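Local coordinates for protein inorganic pyrophosphatase (Ehrlichia chaffeensis, PDB 3LO0) that probably hydrolyses inorganic pyrophosphate to two phosphate ions with the help of magnesium, working as a homohexamer, at residues A96-R110 and A129-K143. Residues are numbered along the deposited sequence; the frame is centred on the assembly and turned at random.
Sequences ASRFPVMSGAVIRAR and AVPTHKVDQYYNNIK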
loop_
_atom_site.group_PDB
_atom_site.type_symbol
_atom_site.label_atom_id
_atom_site.label_comp_id
_atom_site.label_asym_id
_atom_site.label_seq_id
_atom_site.Cartn_x
_atom_site.Cartn_y
_atom_site.Cartn_z
ATOM N N ALA A 96 -12.148 13.406 -9.705
ATOM C CA ALA A 96 -12.227 11.961 -9.907
ATOM C C ALA A 96 -11.019 11.524 -10.709
ATOM O O ALA A 96 -10.564 12.231 -11.598
ATOM C CB ALA A 96 -13.533 11.613 -10.633
ATOM N N SER A 97 -10.429 10.372 -10.373
ATOM C CA SER A 97 -9.312 9.907 -11.133
ATOM C C SER A 97 -9.182 8.370 -11.060
ATOM O O SER A 97 -9.838 7.732 -10.254
ATOM C CB SER A 97 -8.037 10.613 -10.681
ATOM O OG SER A 97 -7.605 10.141 -9.439
ATOM N N ARG A 98 -8.370 7.795 -11.933
ATOM C CA ARG A 98 -8.216 6.330 -11.982
ATOM C C ARG A 98 -7.258 5.868 -10.885
ATOM O O ARG A 98 -7.273 4.692 -10.477
ATOM C CB ARG A 98 -7.652 5.888 -13.351
ATOM C CG ARG A 98 -8.528 6.088 -14.578
ATOM C CD ARG A 98 -7.967 5.316 -15.848
ATOM N NE ARG A 98 -6.853 5.982 -16.552
ATOM C CZ ARG A 98 -5.602 5.522 -16.678
ATOM N NH1 ARG A 98 -5.209 4.366 -16.151
ATOM N NH2 ARG A 98 -4.710 6.224 -17.357
ATOM N N PHE A 99 -6.382 6.779 -10.450
ATOM C CA PHE A 99 -5.364 6.491 -9.419
ATOM C C PHE A 99 -5.246 7.700 -8.484
ATOM O O PHE A 99 -5.467 8.835 -8.919
ATOM C CB PHE A 99 -4.006 6.246 -10.066
ATOM C CG PHE A 99 -3.986 5.020 -10.932
ATOM C CD1 PHE A 99 -3.965 3.759 -10.350
ATOM C CD2 PHE A 99 -4.055 5.121 -12.307
ATOM C CE1 PHE A 99 -3.970 2.604 -11.141
ATOM C CE2 PHE A 99 -4.055 3.963 -13.110
ATOM C CZ PHE A 99 -4.018 2.721 -12.521
ATOM N N PRO A 100 -4.864 7.471 -7.225
ATOM C CA PRO A 100 -4.678 8.633 -6.324
ATOM C C PRO A 100 -3.598 9.573 -6.829
ATOM O O PRO A 100 -2.624 9.129 -7.411
ATOM C CB PRO A 100 -4.224 7.994 -4.993
ATOM C CG PRO A 100 -4.670 6.570 -5.062
ATOM C CD PRO A 100 -4.681 6.187 -6.525
ATOM N N VAL A 101 -3.799 10.873 -6.622
ATOM C CA VAL A 101 -2.803 11.886 -6.936
ATOM C C VAL A 101 -2.243 12.410 -5.627
ATOM O O VAL A 101 -2.984 12.644 -4.672
ATOM C CB VAL A 101 -3.446 13.030 -7.725
ATOM C CG1 VAL A 101 -2.466 14.169 -7.949
ATOM C CG2 VAL A 101 -4.052 12.490 -9.025
ATOM N N MET A 102 -0.927 12.598 -5.557
ATOM C CA MET A 102 -0.325 12.953 -4.283
ATOM C C MET A 102 -0.688 14.366 -3.842
ATOM O O MET A 102 -0.914 15.270 -4.672
ATOM C CB MET A 102 1.197 12.756 -4.309
ATOM C CG MET A 102 1.940 13.711 -5.184
ATOM S SD MET A 102 3.739 13.428 -5.196
ATOM C CE MET A 102 4.089 14.592 -6.509
ATOM N N SER A 103 -0.752 14.550 -2.524
ATOM C CA SER A 103 -0.911 15.877 -1.940
ATOM C C SER A 103 0.231 16.722 -2.431
ATOM O O SER A 103 1.372 16.285 -2.452
ATOM C CB SER A 103 -0.793 15.872 -0.413
ATOM O OG SER A 103 -1.659 14.979 0.147
ATOM N N GLY A 104 -0.085 17.949 -2.805
ATOM C CA GLY A 104 0.901 18.895 -3.257
ATOM C C GLY A 104 1.003 19.047 -4.754
ATOM O O GLY A 104 1.534 20.046 -5.223
ATOM N N ALA A 105 0.540 18.042 -5.506
ATOM C CA ALA A 105 0.626 18.051 -6.947
ATOM C C ALA A 105 -0.466 18.933 -7.548
ATOM O O ALA A 105 -1.578 18.997 -7.007
ATOM C CB ALA A 105 0.491 16.604 -7.497
ATOM N N VAL A 106 -0.158 19.615 -8.657
ATOM C CA VAL A 106 -1.197 20.324 -9.415
ATOM C C VAL A 106 -1.723 19.395 -10.490
ATOM O O VAL A 106 -0.945 18.802 -11.256
ATOM C CB VAL A 106 -0.652 21.581 -10.109
ATOM C CG1 VAL A 106 -1.786 22.359 -10.817
ATOM C CG2 VAL A 106 0.070 22.471 -9.112
ATOM N N ILE A 107 -3.033 19.308 -10.603
ATOM C CA ILE A 107 -3.645 18.625 -11.736
ATOM C C ILE A 107 -4.559 19.572 -12.522
ATOM O O ILE A 107 -5.336 20.361 -11.966
ATOM C CB ILE A 107 -4.368 17.338 -11.307
ATOM C CG1 ILE A 107 -4.879 16.545 -12.530
ATOM C CG2 ILE A 107 -5.466 17.657 -10.307
ATOM C CD1 ILE A 107 -5.359 15.091 -12.173
ATOM N N ARG A 108 -4.439 19.489 -13.838
ATOM C CA ARG A 108 -5.309 20.230 -14.726
ATOM C C ARG A 108 -6.618 19.452 -14.884
ATOM O O ARG A 108 -6.626 18.234 -15.284
ATOM C CB ARG A 108 -4.637 20.389 -16.065
ATOM C CG ARG A 108 -3.324 21.126 -16.015
ATOM C CD ARG A 108 -2.615 21.007 -17.368
ATOM N NE ARG A 108 -1.994 19.688 -17.499
ATOM C CZ ARG A 108 -1.252 19.302 -18.535
ATOM N NH1 ARG A 108 -1.044 20.124 -19.565
ATOM N NH2 ARG A 108 -0.710 18.088 -18.540
ATOM N N ALA A 109 -7.706 20.101 -14.497
ATOM C CA ALA A 109 -9.001 19.448 -14.446
ATOM C C ALA A 109 -10.053 20.274 -15.133
ATOM O O ALA A 109 -9.821 21.424 -15.505
ATOM C CB ALA A 109 -9.415 19.163 -13.001
ATOM N N ARG A 110 -11.215 19.667 -15.326
ATOM C CA ARG A 110 -12.350 20.429 -15.835
ATOM C C ARG A 110 -13.573 20.093 -15.042
ATOM O O ARG A 110 -13.836 18.913 -14.747
ATOM C CB ARG A 110 -12.562 20.258 -17.329
ATOM C CG ARG A 110 -12.716 18.863 -17.821
ATOM C CD ARG A 110 -12.869 18.856 -19.378
ATOM N NE ARG A 110 -12.987 17.464 -19.798
ATOM C CZ ARG A 110 -14.082 16.716 -19.619
ATOM N NH1 ARG A 110 -14.064 15.439 -19.975
ATOM N NH2 ARG A 110 -15.189 17.237 -19.095
ATOM N N ALA A 129 -14.923 17.578 -10.653
ATOM C CA ALA A 129 -14.189 17.771 -11.896
ATOM C C ALA A 129 -13.497 16.478 -12.269
ATOM O O ALA A 129 -13.369 15.565 -11.438
ATOM C CB ALA A 129 -13.150 18.931 -11.727
ATOM N N VAL A 130 -13.074 16.397 -13.526
ATOM C CA VAL A 130 -12.342 15.270 -14.026
ATOM C C VAL A 130 -11.074 15.767 -14.668
ATOM O O VAL A 130 -10.984 16.942 -15.018
ATOM C CB VAL A 130 -13.132 14.452 -15.042
ATOM C CG1 VAL A 130 -14.388 13.861 -14.395
ATOM C CG2 VAL A 130 -13.429 15.317 -16.332
ATOM N N PRO A 131 -10.087 14.888 -14.799
ATOM C CA PRO A 131 -8.859 15.288 -15.486
ATOM C C PRO A 131 -9.128 15.682 -16.943
ATOM O O PRO A 131 -10.024 15.114 -17.597
ATOM C CB PRO A 131 -7.990 14.041 -15.412
ATOM C CG PRO A 131 -8.525 13.244 -14.234
ATOM C CD PRO A 131 -10.000 13.512 -14.269
ATOM N N THR A 132 -8.362 16.636 -17.457
ATOM C CA THR A 132 -8.538 17.043 -18.836
ATOM C C THR A 132 -8.048 15.935 -19.762
ATOM O O THR A 132 -7.274 15.067 -19.354
ATOM C CB THR A 132 -7.797 18.350 -19.161
ATOM O OG1 THR A 132 -6.398 18.162 -18.958
ATOM C CG2 THR A 132 -8.287 19.454 -18.246
ATOM N N HIS A 133 -8.461 16.019 -21.025
ATOM C CA HIS A 133 -8.190 14.971 -21.996
ATOM C C HIS A 133 -6.692 14.753 -22.168
ATOM O O HIS A 133 -6.249 13.638 -22.430
ATOM C CB HIS A 133 -8.865 15.262 -23.332
ATOM C CG HIS A 133 -8.172 16.292 -24.162
ATOM N ND1 HIS A 133 -7.227 15.960 -25.114
ATOM C CD2 HIS A 133 -8.302 17.639 -24.208
ATOM C CE1 HIS A 133 -6.798 17.065 -25.703
ATOM N NE2 HIS A 133 -7.434 18.098 -25.175
ATOM N N LYS A 134 -5.932 15.823 -21.997
ATOM C CA LYS A 134 -4.485 15.785 -21.988
ATOM C C LYS A 134 -3.953 14.870 -20.903
ATOM O O LYS A 134 -2.996 14.126 -21.125
ATOM C CB LYS A 134 -3.940 17.209 -21.742
ATOM N N VAL A 135 -4.587 14.910 -19.740
ATOM C CA VAL A 135 -4.114 14.193 -18.557
ATOM C C VAL A 135 -4.613 12.735 -18.499
ATOM O O VAL A 135 -3.850 11.814 -18.199
ATOM C CB VAL A 135 -4.498 14.988 -17.300
ATOM C CG1 VAL A 135 -4.129 14.245 -16.037
ATOM C CG2 VAL A 135 -3.844 16.419 -17.378
ATOM N N ASP A 136 -5.887 12.521 -18.762
ATOM C CA ASP A 136 -6.418 11.159 -18.916
ATOM C C ASP A 136 -7.636 11.152 -19.848
ATOM O O ASP A 136 -8.650 11.763 -19.535
ATOM C CB ASP A 136 -6.830 10.628 -17.540
ATOM C CG ASP A 136 -7.065 9.112 -17.518
ATOM O OD1 ASP A 136 -7.016 8.457 -18.586
ATOM O OD2 ASP A 136 -7.318 8.574 -16.418
ATOM N N GLN A 137 -7.574 10.389 -20.939
ATOM C CA GLN A 137 -8.718 10.307 -21.850
ATOM C C GLN A 137 -9.874 9.446 -21.334
ATOM O O GLN A 137 -10.954 9.466 -21.922
ATOM C CB GLN A 137 -8.274 9.837 -23.249
ATOM C CG GLN A 137 -7.102 10.661 -23.756
ATOM C CD GLN A 137 -7.166 10.995 -25.228
ATOM O OE1 GLN A 137 -7.755 10.271 -26.039
ATOM N NE2 GLN A 137 -6.542 12.111 -25.585
ATOM N N TYR A 138 -9.676 8.739 -20.221
ATOM C CA TYR A 138 -10.725 7.901 -19.683
ATOM C C TYR A 138 -12.018 8.669 -19.490
ATOM O O TYR A 138 -13.102 8.107 -19.686
ATOM C CB TYR A 138 -10.302 7.264 -18.353
ATOM C CG TYR A 138 -11.240 6.198 -17.841
ATOM C CD1 TYR A 138 -11.064 4.857 -18.191
ATOM C CD2 TYR A 138 -12.286 6.515 -16.979
ATOM C CE1 TYR A 138 -11.921 3.866 -17.711
ATOM C CE2 TYR A 138 -13.159 5.528 -16.500
ATOM C CZ TYR A 138 -12.962 4.210 -16.861
ATOM O OH TYR A 138 -13.815 3.240 -16.384
ATOM N N TYR A 139 -11.911 9.926 -19.056
ATOM C CA TYR A 139 -13.065 10.718 -18.657
ATOM C C TYR A 139 -13.602 11.617 -19.776
ATOM O O TYR A 139 -14.516 12.385 -19.529
ATOM C CB TYR A 139 -12.736 11.559 -17.378
ATOM C CG TYR A 139 -12.392 10.722 -16.162
ATOM C CD1 TYR A 139 -13.396 10.157 -15.361
ATOM C CD2 TYR A 139 -11.061 10.459 -15.826
ATOM C CE1 TYR A 139 -13.082 9.369 -14.255
ATOM C CE2 TYR A 139 -10.746 9.676 -14.716
ATOM C CZ TYR A 139 -11.754 9.139 -13.942
ATOM O OH TYR A 139 -11.429 8.332 -12.856
ATOM N N ASN A 140 -13.081 11.472 -21.005
ATOM C CA ASN A 140 -13.543 12.247 -22.167
ATOM C C ASN A 140 -15.067 12.315 -22.272
ATOM O O ASN A 140 -15.614 13.364 -22.582
ATOM C CB ASN A 140 -12.980 11.679 -23.487
ATOM C CG ASN A 140 -11.513 12.016 -23.716
ATOM O OD1 ASN A 140 -10.928 12.815 -23.002
ATOM N ND2 ASN A 140 -10.917 11.396 -24.736
ATOM N N ASN A 141 -15.732 11.204 -21.966
ATOM C CA ASN A 141 -17.188 11.088 -22.090
ATOM C C ASN A 141 -17.986 11.646 -20.912
ATOM O O ASN A 141 -19.222 11.628 -20.935
ATOM C CB ASN A 141 -17.594 9.614 -22.336
ATOM C CG ASN A 141 -17.519 8.755 -21.071
ATOM O OD1 ASN A 141 -17.070 9.214 -20.006
ATOM N ND2 ASN A 141 -17.938 7.496 -21.187
ATOM N N ILE A 142 -17.299 12.129 -19.883
ATOM C CA ILE A 142 -17.970 12.780 -18.766
ATOM C C ILE A 142 -17.966 14.284 -19.073
ATOM O O ILE A 142 -16.933 14.948 -18.968
ATOM C CB ILE A 142 -17.283 12.465 -17.421
ATOM C CG1 ILE A 142 -17.136 10.954 -17.211
ATOM C CG2 ILE A 142 -18.089 13.007 -16.230
ATOM C CD1 ILE A 142 -18.477 10.209 -17.108
ATOM N N LYS A 143 -19.116 14.807 -19.489
ATOM C CA LYS A 143 -19.265 16.242 -19.798
ATOM C C LYS A 143 -20.087 16.981 -18.741
ATOM O O LYS A 143 -20.085 18.223 -18.685
ATOM C CB LYS A 143 -19.932 16.424 -21.181
ATOM C CG LYS A 143 -19.199 15.733 -22.357
ATOM C CD LYS A 143 -17.733 16.134 -22.403
ATOM C CE LYS A 143 -17.091 15.927 -23.786
ATOM N NZ LYS A 143 -15.580 16.046 -23.695
HETATM O O HOH W 1 -7.285 9.533 -13.909
HETATM O O HOH W 2 -10.456 18.108 -21.721
HETATM O O HOH W 3 -11.221 14.142 -19.800
#
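The guanidinium of R110 lies between V130 and K143: CG2 of V130 sits over the centre of one face, 3.6 Å from CZ, while NZ of K143 stands above the other, displaced toward its rim. At the edge, NH1 and NH2 both grip the backbone O of I142, the NH2 bond measuring 2.9 Å and lying in both the guanidinium and the carbonyl plane. An extended chain from CG to NE carries the guanidinium to this oxygen, at the end of the Y139-I142 turn. K143 NZ bonds instead to N140 O, which should temper its repulsion with R110.

Where R110 holds one carbonyl end-on, R98 illustrates the charged alternative, a salt bridge through NE: bent at chi3 (-80°), it brings NE to D136 OD2 at 2.6 Å, the guanidinium and carboxylate planes 72° apart. D136 is itself oriented by an Asx turn, OD1 accepting from Y138 N, and a water links OD2 to R98 N. R98 NH2 hydrogen-bonds to the backbone O of L67 of a second subunit, tying this bridge to the hexamer interface.

Strands 106-118 and 124-131 pair as an antiparallel hairpin of the curled mixed sheet of the pyrophosphatase fold, R110 and V130 exchanging backbone bonds. Strand 37-41 flanks 106-118, and strand 92-95 runs parallel to 124-131 on its other side.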